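Long-range contacts in afamin (Homo sapiens, PDB 6FAK), which carries hydrophobic molecules in body fluids, binds vitamin E and keeps lipidated Wnt proteins soluble and active: residues E233-N244 against D259-K270; R308-C319 against P369-E377. All coordinates share one frame; numbering follows the deposited sequence. Where two conformers were deposited one is given.

Contact 1: E233-N244 against D259-K270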
loop_
_atom_site.group_PDB
_atom_site.type_symbol
_atom_site.label_atom_id
_atom_site.label_comp_id
_atom_site.label_asym_id
_atom_site.label_seq_id
_atom_site.Cartn_x
_atom_site.Cartn_y
_atom_site.Cartn_z
ATOM N N GLU A 233 6.129 26.646 8.622
ATOM C CA GLU A 233 6.569 26.097 7.344
ATOM C C GLU A 233 6.072 24.629 7.168
ATOM O O GLU A 233 5.637 24.284 6.098
ATOM C CB GLU A 233 8.086 26.137 7.219
ATOM C CG GLU A 233 8.601 25.855 5.831
ATOM C CD GLU A 233 8.112 26.884 4.808
ATOM O OE1 GLU A 233 8.437 28.089 4.954
ATOM O OE2 GLU A 233 7.396 26.489 3.861
ATOM N N LEU A 234 6.154 23.826 8.222
ATOM C CA LEU A 234 5.579 22.469 8.248
ATOM C C LEU A 234 4.070 22.463 7.927
ATOM O O LEU A 234 3.584 21.678 7.076
ATOM C CB LEU A 234 5.869 21.838 9.607
ATOM C CG LEU A 234 5.499 20.399 9.995
ATOM C CD1 LEU A 234 4.084 20.265 10.397
ATOM C CD2 LEU A 234 5.803 19.455 8.869
ATOM N N ILE A 235 3.315 23.341 8.573
ATOM C CA ILE A 235 1.876 23.421 8.293
ATOM C C ILE A 235 1.637 23.794 6.844
ATOM O O ILE A 235 0.823 23.179 6.183
ATOM C CB ILE A 235 1.095 24.343 9.261
ATOM C CG1 ILE A 235 1.110 23.746 10.660
ATOM C CG2 ILE A 235 -0.326 24.606 8.780
ATOM C CD1 ILE A 235 0.581 22.347 10.810
ATOM N N SER A 236 2.418 24.712 6.322
ATOM C CA SER A 236 2.316 25.085 4.929
ATOM C C SER A 236 2.594 23.905 3.966
ATOM O O SER A 236 1.855 23.693 2.978
ATOM C CB SER A 236 3.257 26.269 4.647
ATOM O OG SER A 236 3.050 26.710 3.336
ATOM N N LEU A 237 3.608 23.115 4.304
ATOM C CA LEU A 237 3.989 21.945 3.521
ATOM C C LEU A 237 2.904 20.865 3.605
ATOM O O LEU A 237 2.575 20.240 2.602
ATOM C CB LEU A 237 5.334 21.409 3.992
ATOM C CG LEU A 237 5.985 20.238 3.287
ATOM C CD1 LEU A 237 6.157 20.539 1.794
ATOM C CD2 LEU A 237 7.304 19.887 3.945
ATOM N N VAL A 238 2.369 20.663 4.802
ATOM C CA VAL A 238 1.293 19.729 5.030
ATOM C C VAL A 238 0.072 20.054 4.169
ATOM O O VAL A 238 -0.555 19.116 3.647
ATOM C CB VAL A 238 0.904 19.625 6.501
ATOM C CG1 VAL A 238 -0.465 18.947 6.698
ATOM C CG2 VAL A 238 1.990 18.897 7.264
ATOM N N GLU A 239 -0.259 21.338 4.015
ATOM C CA GLU A 239 -1.330 21.758 3.094
ATOM C C GLU A 239 -1.093 21.333 1.643
ATOM O O GLU A 239 -2.022 20.809 1.000
ATOM C CB GLU A 239 -1.577 23.282 3.157
ATOM C CG GLU A 239 -2.204 23.720 4.460
ATOM C CD GLU A 239 -3.713 23.805 4.373
ATOM O OE1 GLU A 239 -4.346 22.995 3.647
ATOM O OE2 GLU A 239 -4.282 24.711 5.015
ATOM N N ASP A 240 0.140 21.503 1.161
ATOM C CA ASP A 240 0.522 21.046 -0.163
ATOM C C ASP A 240 0.452 19.512 -0.297
ATOM O O ASP A 240 -0.081 18.994 -1.309
ATOM C CB ASP A 240 1.913 21.543 -0.559
ATOM C CG ASP A 240 1.980 23.064 -0.846
ATOM O OD1 ASP A 240 0.951 23.763 -0.955
ATOM O OD2 ASP A 240 3.120 23.577 -0.957
ATOM N N VAL A 241 0.953 18.793 0.712
ATOM C CA VAL A 241 0.887 17.356 0.705
ATOM C C VAL A 241 -0.558 16.836 0.711
ATOM O O VAL A 241 -0.860 15.899 -0.053
ATOM C CB VAL A 241 1.700 16.739 1.858
ATOM C CG1 VAL A 241 1.562 15.248 1.858
ATOM C CG2 VAL A 241 3.165 17.060 1.706
ATOM N N SER A 242 -1.421 17.412 1.552
ATOM C CA SER A 242 -2.806 16.983 1.624
ATOM C C SER A 242 -3.542 17.168 0.270
ATOM O O SER A 242 -4.226 16.252 -0.191
ATOM C CB SER A 242 -3.537 17.665 2.777
ATOM O OG SER A 242 -4.901 17.346 2.771
ATOM N N SER A 243 -3.371 18.327 -0.365
ATOM C CA SER A 243 -3.868 18.549 -1.740
ATOM C C SER A 243 -3.322 17.530 -2.722
ATOM O O SER A 243 -4.069 17.005 -3.533
ATOM C CB SER A 243 -3.530 20.005 -2.228
ATOM O OG SER A 243 -4.304 20.868 -1.427
ATOM N N ASN A 244 -2.031 17.227 -2.625
ATOM C CA ASN A 244 -1.383 16.227 -3.433
ATOM C C ASN A 244 -2.054 14.855 -3.287
ATOM O O ASN A 244 -2.379 14.214 -4.303
ATOM C CB ASN A 244 0.099 16.163 -3.036
ATOM C CG ASN A 244 0.966 15.406 -4.009
ATOM O OD1 ASN A 244 0.530 14.954 -5.079
ATOM N ND2 ASN A 244 2.253 15.321 -3.657
ATOM N N ASP A 259 0.714 18.516 -8.530
ATOM C CA ASP A 259 0.791 18.688 -7.071
ATOM C C ASP A 259 2.033 18.048 -6.474
ATOM O O ASP A 259 2.560 18.582 -5.505
ATOM C CB ASP A 259 -0.469 18.186 -6.331
ATOM C CG ASP A 259 -1.710 18.968 -6.681
ATOM O OD1 ASP A 259 -1.555 20.042 -7.259
ATOM O OD2 ASP A 259 -2.847 18.518 -6.384
ATOM N N THR A 260 2.483 16.899 -6.993
ATOM C CA THR A 260 3.722 16.295 -6.529
ATOM C C THR A 260 4.911 17.259 -6.812
ATOM O O THR A 260 5.706 17.536 -5.928
ATOM C CB THR A 260 3.953 14.929 -7.202
ATOM O OG1 THR A 260 2.899 14.022 -6.832
ATOM C CG2 THR A 260 5.311 14.304 -6.798
ATOM N N SER A 261 4.963 17.808 -8.019
ATOM C CA SER A 261 5.997 18.770 -8.368
ATOM C C SER A 261 5.959 20.019 -7.452
ATOM O O SER A 261 6.994 20.495 -6.976
ATOM C CB SER A 261 5.890 19.154 -9.843
ATOM O OG SER A 261 6.717 20.253 -10.104
ATOM N N LYS A 262 4.774 20.512 -7.152
ATOM C CA LYS A 262 4.637 21.605 -6.177
ATOM C C LYS A 262 5.240 21.260 -4.794
ATOM O O LYS A 262 5.949 22.072 -4.209
ATOM C CB LYS A 262 3.167 21.993 -6.028
ATOM C CG LYS A 262 2.903 23.235 -5.166
ATOM C CD LYS A 262 1.435 23.634 -5.221
ATOM C CE LYS A 262 1.198 25.002 -4.593
ATOM N NZ LYS A 262 -0.257 25.319 -4.403
ATOM N N VAL A 263 4.934 20.080 -4.256
ATOM C CA VAL A 263 5.462 19.660 -2.974
ATOM C C VAL A 263 7.032 19.640 -3.011
ATOM O O VAL A 263 7.700 20.218 -2.118
ATOM C CB VAL A 263 4.853 18.311 -2.518
ATOM C CG1 VAL A 263 5.613 17.688 -1.374
ATOM C CG2 VAL A 263 3.377 18.464 -2.119
ATOM N N MET A 264 7.601 19.068 -4.069
ATOM C CA MET A 264 9.058 18.926 -4.175
ATOM C C MET A 264 9.734 20.285 -4.320
ATOM O O MET A 264 10.747 20.565 -3.643
ATOM C CB MET A 264 9.419 17.977 -5.327
ATOM C CG MET A 264 8.830 16.591 -5.161
ATOM S SD MET A 264 9.103 15.934 -3.506
ATOM C CE MET A 264 8.152 14.422 -3.558
ATOM N N ASN A 265 9.127 21.142 -5.128
ATOM C CA ASN A 265 9.549 22.530 -5.239
ATOM C C ASN A 265 9.441 23.299 -3.921
ATOM O O ASN A 265 10.371 24.034 -3.580
ATOM C CB ASN A 265 8.810 23.251 -6.377
ATOM C CG ASN A 265 9.180 22.677 -7.774
ATOM O OD1 ASN A 265 10.103 21.840 -7.916
ATOM N ND2 ASN A 265 8.445 23.110 -8.803
ATOM N N HIS A 266 8.331 23.156 -3.197
ATOM C CA HIS A 266 8.201 23.720 -1.822
ATOM C C HIS A 266 9.355 23.248 -0.892
ATOM O O HIS A 266 10.042 24.054 -0.276
ATOM C CB HIS A 266 6.847 23.346 -1.225
ATOM C CG HIS A 266 6.484 24.075 0.024
ATOM N ND1 HIS A 266 5.177 24.338 0.351
ATOM C CD2 HIS A 266 7.233 24.604 1.022
ATOM C CE1 HIS A 266 5.130 25.002 1.489
ATOM N NE2 HIS A 266 6.365 25.172 1.918
ATOM N N ILE A 267 9.579 21.955 -0.827
ATOM C CA ILE A 267 10.673 21.380 -0.061
ATOM C C ILE A 267 12.029 21.974 -0.523
ATOM O O ILE A 267 12.721 22.621 0.266
ATOM C CB ILE A 267 10.663 19.852 -0.176
ATOM C CG1 ILE A 267 9.441 19.292 0.595
ATOM C CG2 ILE A 267 11.942 19.190 0.359
ATOM C CD1 ILE A 267 9.198 17.817 0.410
ATOM N N CYS A 268 12.361 21.788 -1.797
ATOM C CA CYS A 268 13.632 22.281 -2.377
ATOM C C CYS A 268 13.868 23.777 -2.295
ATOM O O CYS A 268 14.970 24.189 -1.946
ATOM C CB CYS A 268 13.768 21.840 -3.831
ATOM S SG CYS A 268 14.166 20.113 -3.917
ATOM N N SER A 269 12.849 24.588 -2.561
ATOM C CA SER A 269 13.015 26.039 -2.506
ATOM C C SER A 269 13.191 26.598 -1.082
ATOM O O SER A 269 13.313 27.825 -0.911
ATOM C CB SER A 269 11.904 26.782 -3.269
ATOM O OG SER A 269 10.875 27.236 -2.417
ATOM N N LYS A 270 13.183 25.717 -0.075
ATOM C CA LYS A 270 13.580 26.065 1.294
ATOM C C LYS A 270 14.505 25.013 1.893
ATOM O O LYS A 270 14.468 24.768 3.097
ATOM C CB LYS A 270 12.344 26.258 2.157
ATOM C CG LYS A 270 11.415 27.297 1.564
ATOM C CD LYS A 270 10.286 27.658 2.495
ATOM C CE LYS A 270 9.511 28.865 1.977
ATOM N NZ LYS A 270 8.629 28.481 0.844
HETATM O O HOH W 1 0.683 20.147 -3.811
HETATM O O HOH W 2 -2.936 15.878 -6.705
#
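H266 is held at both ring nitrogens by carboxylates of the opposing helix. H266 NE2 donates to E233 OE2 at 2.6 Å, and H266 ND1 donates to D240 OD2 at 2.6 Å, the latter bond almost straight (176°). Both acceptors lie close to the ring plane, while each carboxylate is turned steeply against it. S236 OG sits at the same ring edge, between the two, 3.3 Å from H266 CE1. With a proton on each nitrogen and two acids beside it, the imidazole is probably positively charged. These bonds also fix its rotation. Were H266 an alanine, the E233 and D240 carboxylates would probably both lose their N-H donor, and L237 CD1 the ring face it packs on.

Two lysines add longer charge contacts. K270 brings CD and CE obliquely across the E233 carboxylate and makes a long salt bridge from NZ to OE2, though this lysine is poorly ordered. K262 reaches D240 OD1 from across, also at long range.

Apolar contacts form the deeper layer. L237 CD1 lies over one face of the H266 ring, a CH-pi contact 4.2 Å from the centroid, and also touches I267 CG1 at 3.7 Å. The CG of L237 stands anti to the backbone N (chi1 -177°), which, with the turn at the next bond, brings this methyl against the other helix. V263 is a knob among L237, D240, V241 and N244.

At the far end, T260 OG1 lies 3.1 Å from N244 OD1, but its proton also has C256 O as an acceptor. A water donates to both D240 O and D259 O.

The helices run nearly antiparallel (162°), with axes 8.9 Å apart. V263 and H266 give knobs-into-holes packing. This is a helical hairpin of the second albumin domain, within the region that forms the pocket for hydrophobic ligands.

Contact 2: R308-C319 against P369-E377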
loop_
_atom_site.group_PDB
_atom_site.type_symbol
_atom_site.label_atom_id
_atom_site.label_comp_id
_atom_site.label_asym_id
_atom_site.label_seq_id
_atom_site.Cartn_x
_atom_site.Cartn_y
_atom_site.Cartn_z
ATOM N N ARG A 308 11.605 15.676 25.567
ATOM C CA ARG A 308 10.252 16.093 25.935
ATOM C C ARG A 308 9.916 17.518 25.507
ATOM O O ARG A 308 10.763 18.246 25.020
ATOM C CB ARG A 308 10.025 15.896 27.435
ATOM C CG ARG A 308 11.014 16.594 28.361
ATOM C CD ARG A 308 11.005 15.930 29.731
ATOM N NE ARG A 308 9.655 15.862 30.314
ATOM C CZ ARG A 308 8.992 16.886 30.862
ATOM N NH1 ARG A 308 9.530 18.101 30.895
ATOM N NH2 ARG A 308 7.776 16.698 31.370
ATOM N N GLU A 309 8.640 17.868 25.631
ATOM C CA GLU A 309 8.192 19.248 25.536
ATOM C C GLU A 309 7.276 19.469 26.727
ATOM O O GLU A 309 6.089 19.094 26.708
ATOM C CB GLU A 309 7.497 19.542 24.193
ATOM C CG GLU A 309 6.877 20.948 24.040
ATOM C CD GLU A 309 7.832 22.108 24.314
ATOM O OE1 GLU A 309 8.272 22.755 23.335
ATOM O OE2 GLU A 309 8.139 22.383 25.504
ATOM N N GLY A 310 7.849 20.063 27.775
ATOM C CA GLY A 310 7.098 20.383 28.976
ATOM C C GLY A 310 5.987 21.384 28.751
ATOM O O GLY A 310 5.144 21.539 29.604
ATOM N N LYS A 311 5.977 22.081 27.620
ATOM C CA LYS A 311 4.856 22.936 27.252
ATOM C C LYS A 311 3.495 22.178 27.199
ATOM O O LYS A 311 2.435 22.827 27.363
ATOM C CB LYS A 311 5.130 23.632 25.909
ATOM C CG LYS A 311 4.310 24.890 25.670
ATOM C CD LYS A 311 5.174 26.109 25.328
ATOM C CE LYS A 311 5.889 26.667 26.550
ATOM N NZ LYS A 311 6.794 27.803 26.212
ATOM N N PHE A 312 3.532 20.845 26.978
ATOM C CA PHE A 312 2.311 20.004 26.928
ATOM C C PHE A 312 1.929 19.295 28.207
ATOM O O PHE A 312 0.765 18.832 28.344
ATOM C CB PHE A 312 2.404 19.013 25.748
ATOM C CG PHE A 312 2.457 19.734 24.435
ATOM C CD1 PHE A 312 1.344 20.391 23.966
ATOM C CD2 PHE A 312 3.656 19.869 23.738
ATOM C CE1 PHE A 312 1.388 21.102 22.785
ATOM C CE2 PHE A 312 3.697 20.598 22.568
ATOM C CZ PHE A 312 2.579 21.193 22.093
ATOM N N THR A 313 2.871 19.203 29.141
ATOM C CA THR A 313 2.614 18.626 30.461
ATOM C C THR A 313 2.958 19.504 31.662
ATOM O O THR A 313 2.389 19.300 32.722
ATOM C CB THR A 313 3.414 17.333 30.611
ATOM O OG1 THR A 313 4.818 17.640 30.551
ATOM C CG2 THR A 313 3.049 16.357 29.464
ATOM N N ASP A 314 3.911 20.432 31.517
ATOM C CA ASP A 314 4.396 21.259 32.648
ATOM C C ASP A 314 3.842 22.667 32.683
ATOM O O ASP A 314 3.995 23.337 33.673
ATOM C CB ASP A 314 5.927 21.346 32.628
ATOM C CG ASP A 314 6.591 19.971 32.590
ATOM O OD1 ASP A 314 5.882 18.974 32.884
ATOM O OD2 ASP A 314 7.812 19.881 32.258
ATOM N N SER A 315 3.228 23.127 31.602
ATOM C CA SER A 315 2.746 24.486 31.511
ATOM C C SER A 315 1.360 24.514 32.109
ATOM O O SER A 315 0.615 23.535 31.983
ATOM C CB SER A 315 2.677 24.916 30.062
ATOM O OG SER A 315 1.952 26.116 29.912
ATOM N N GLU A 316 1.005 25.631 32.733
ATOM C CA GLU A 316 -0.362 25.859 33.159
ATOM C C GLU A 316 -1.220 26.497 32.065
ATOM O O GLU A 316 -2.306 26.972 32.342
ATOM C CB GLU A 316 -0.395 26.746 34.425
ATOM C CG GLU A 316 -0.389 25.952 35.712
ATOM C CD GLU A 316 -0.908 26.788 36.879
ATOM O OE1 GLU A 316 -1.616 26.236 37.744
ATOM O OE2 GLU A 316 -0.625 28.002 36.917
ATOM N N ASN A 317 -0.750 26.566 30.837
ATOM C CA ASN A 317 -1.572 27.119 29.766
ATOM C C ASN A 317 -2.174 26.058 28.850
ATOM O O ASN A 317 -2.752 26.403 27.830
ATOM C CB ASN A 317 -0.752 28.105 28.958
ATOM C CG ASN A 317 -0.356 29.312 29.767
ATOM O OD1 ASN A 317 -1.007 29.656 30.757
ATOM N ND2 ASN A 317 0.707 29.977 29.341
ATOM N N VAL A 318 -2.074 24.786 29.205
ATOM C CA VAL A 318 -2.446 23.706 28.271
ATOM C C VAL A 318 -3.924 23.750 27.897
ATOM O O VAL A 318 -4.268 23.761 26.705
ATOM C CB VAL A 318 -2.072 22.331 28.830
ATOM C CG1 VAL A 318 -2.586 21.219 27.930
ATOM C CG2 VAL A 318 -0.539 22.183 28.938
ATOM N N CYS A 319 -4.807 23.780 28.902
ATOM C CA CYS A 319 -6.236 23.709 28.607
ATOM C C CYS A 319 -6.682 24.959 27.830
ATOM O O CYS A 319 -7.511 24.844 26.936
ATOM C CB CYS A 319 -7.072 23.552 29.862
ATOM S SG CYS A 319 -6.816 21.994 30.733
ATOM N N PRO A 369 -6.742 20.782 36.854
ATOM C CA PRO A 369 -6.212 20.224 35.584
ATOM C C PRO A 369 -4.680 20.043 35.477
ATOM O O PRO A 369 -4.227 18.964 35.074
ATOM C CB PRO A 369 -6.792 21.151 34.529
ATOM C CG PRO A 369 -8.067 21.679 35.188
ATOM C CD PRO A 369 -7.670 21.904 36.611
ATOM N N PRO A 370 -3.878 21.038 35.897
ATOM C CA PRO A 370 -2.403 20.873 35.834
ATOM C C PRO A 370 -1.849 19.668 36.625
ATOM O O PRO A 370 -0.845 19.066 36.223
ATOM C CB PRO A 370 -1.895 22.177 36.460
ATOM C CG PRO A 370 -2.957 23.142 36.055
ATOM C CD PRO A 370 -4.210 22.383 36.375
ATOM N N GLY A 371 -2.488 19.339 37.744
ATOM C CA GLY A 371 -2.111 18.186 38.532
ATOM C C GLY A 371 -2.439 16.865 37.852
ATOM O O GLY A 371 -1.815 15.843 38.166
ATOM N N CYS A 372 -3.410 16.884 36.930
ATOM C CA CYS A 372 -3.882 15.714 36.215
ATOM C C CYS A 372 -3.056 15.498 34.933
ATOM O O CYS A 372 -2.614 14.376 34.655
ATOM C CB CYS A 372 -5.388 15.910 35.923
ATOM S SG CYS A 372 -6.247 14.662 34.973
ATOM N N TYR A 373 -2.881 16.536 34.114
ATOM C CA TYR A 373 -2.145 16.356 32.836
ATOM C C TYR A 373 -0.620 16.323 32.928
ATOM O O TYR A 373 0.068 15.916 31.998
ATOM C CB TYR A 373 -2.614 17.359 31.777
ATOM C CG TYR A 373 -2.435 18.834 32.044
ATOM C CD1 TYR A 373 -1.169 19.416 32.080
ATOM C CD2 TYR A 373 -3.529 19.667 32.107
ATOM C CE1 TYR A 373 -1.002 20.781 32.243
ATOM C CE2 TYR A 373 -3.387 21.027 32.272
ATOM C CZ TYR A 373 -2.114 21.587 32.323
ATOM O OH TYR A 373 -1.966 22.910 32.500
ATOM N N ARG A 374 -0.105 16.739 34.077
ATOM C CA ARG A 374 1.284 16.591 34.457
ATOM C C ARG A 374 1.857 15.197 34.172
ATOM O O ARG A 374 3.015 15.086 33.804
ATOM C CB ARG A 374 1.403 16.950 35.950
ATOM C CG ARG A 374 2.646 16.483 36.699
ATOM C CD ARG A 374 2.533 16.811 38.179
ATOM N NE ARG A 374 3.245 18.028 38.515
ATOM C CZ ARG A 374 3.025 18.793 39.582
ATOM N NH1 ARG A 374 2.059 18.490 40.442
ATOM N NH2 ARG A 374 3.768 19.880 39.783
ATOM N N TYR A 375 1.025 14.171 34.318
ATOM C CA TYR A 375 1.394 12.766 34.129
ATOM C C TYR A 375 1.119 12.183 32.743
ATOM O O TYR A 375 1.086 10.957 32.570
ATOM C CB TYR A 375 0.670 11.935 35.186
ATOM C CG TYR A 375 1.034 12.396 36.566
ATOM C CD1 TYR A 375 2.294 12.151 37.062
ATOM C CD2 TYR A 375 0.163 13.196 37.316
ATOM C CE1 TYR A 375 2.668 12.616 38.294
ATOM C CE2 TYR A 375 0.524 13.642 38.568
ATOM C CZ TYR A 375 1.777 13.353 39.047
ATOM O OH TYR A 375 2.155 13.801 40.280
ATOM N N ALA A 376 0.943 13.026 31.736
ATOM C CA ALA A 376 0.705 12.531 30.392
ATOM C C ALA A 376 1.773 11.573 29.887
ATOM O O ALA A 376 1.459 10.552 29.266
ATOM C CB ALA A 376 0.578 13.680 29.423
ATOM N N GLU A 377 3.026 11.856 30.168
ATOM C CA GLU A 377 4.123 11.009 29.634
ATOM C C GLU A 377 4.076 9.581 30.193
ATOM O O GLU A 377 4.488 8.646 29.512
ATOM C CB GLU A 377 5.490 11.652 29.872
ATOM C CG GLU A 377 5.671 12.914 29.049
ATOM C CD GLU A 377 6.847 13.767 29.528
ATOM O OE1 GLU A 377 6.836 14.202 30.704
ATOM O OE2 GLU A 377 7.785 14.014 28.728
HETATM O O HOH W 3 1.336 20.427 34.903
HETATM O O HOH W 4 5.029 16.699 33.615
HETATM O O HOH W 5 -4.368 24.452 31.768
#
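Y373 OH donates to S315 O at 2.7 Å, in the carbonyl plane and on a lone pair. The same hydroxyl accepts from a water, which in turn accepts from C319 N. The phenol oxygen is thus engaged both as donor and as acceptor. S315 OG takes the N317 N-H, an ST turn that occupies this side chain next to the bonded carbonyl.

The Y373 ring is held between V318 CB on one face and P370 CA on the other. V318 CB makes a CH-pi contact 4.0 Å from the centroid of the Y373 ring. C319 SG approaches obliquely and also touches P369 CB. The CG of Y373 stands between its backbone N and carbonyl carbon (chi1 62°), which turns the ring toward 308-319.

T313 O is met twice. A water donates to T313 O at 2.7 Å and also to P370 O, and R374 CA makes a CA-H...O contact with the same carbonyl. T313 CG2 rests on A376 CB at 3.6 Å, while T313 OG1 donates to D314 OD1.

R308 is shared by two acids. R308 NH2 donates to E377 OE1 at 2.7 Å, nearly in the guanidinium plane, and NE adds weak bonds to both E377 oxygens. R308 NH1 donates to D314 OD2 at 2.8 Å. The cation would be expected to offset the mutual repulsion of the two carboxylates. R308 itself is poorly ordered, so this outer network is less certain than the tyrosine site.

The disulfide C372-C363 fastens 369-377 to the end of helix 346-363, and C319-C364 fastens 308-319 to the residue just after it. Y356 of that helix bonds F312 O, and its L360 and L359 meet V318 and A376. F312 stacks edge-to-face on F333 of helix 326-339. The contact thus sets the approach to helix 318-324 against helix 369-373 and the start of the long helix 376-417.

From the N terminus, helix 231-250 comes first, and helix 253-268 turns back against it. Contact 1 closes this short, mostly helical loop of 14 residues. The chain then passes through helix 288-295 before reaching 308-319. Contact 2 closes a longer loop of 49 residues, which includes helices 326-339 and 346-363. The two loops follow in series and neither nest nor cross. Both lie in the Albumin 2 range, but their centres are about 32 Å apart and they do not touch. Contact 1 thus pairs neighbouring helices, whereas contact 2 brings together the two ends of a longer helical excursion.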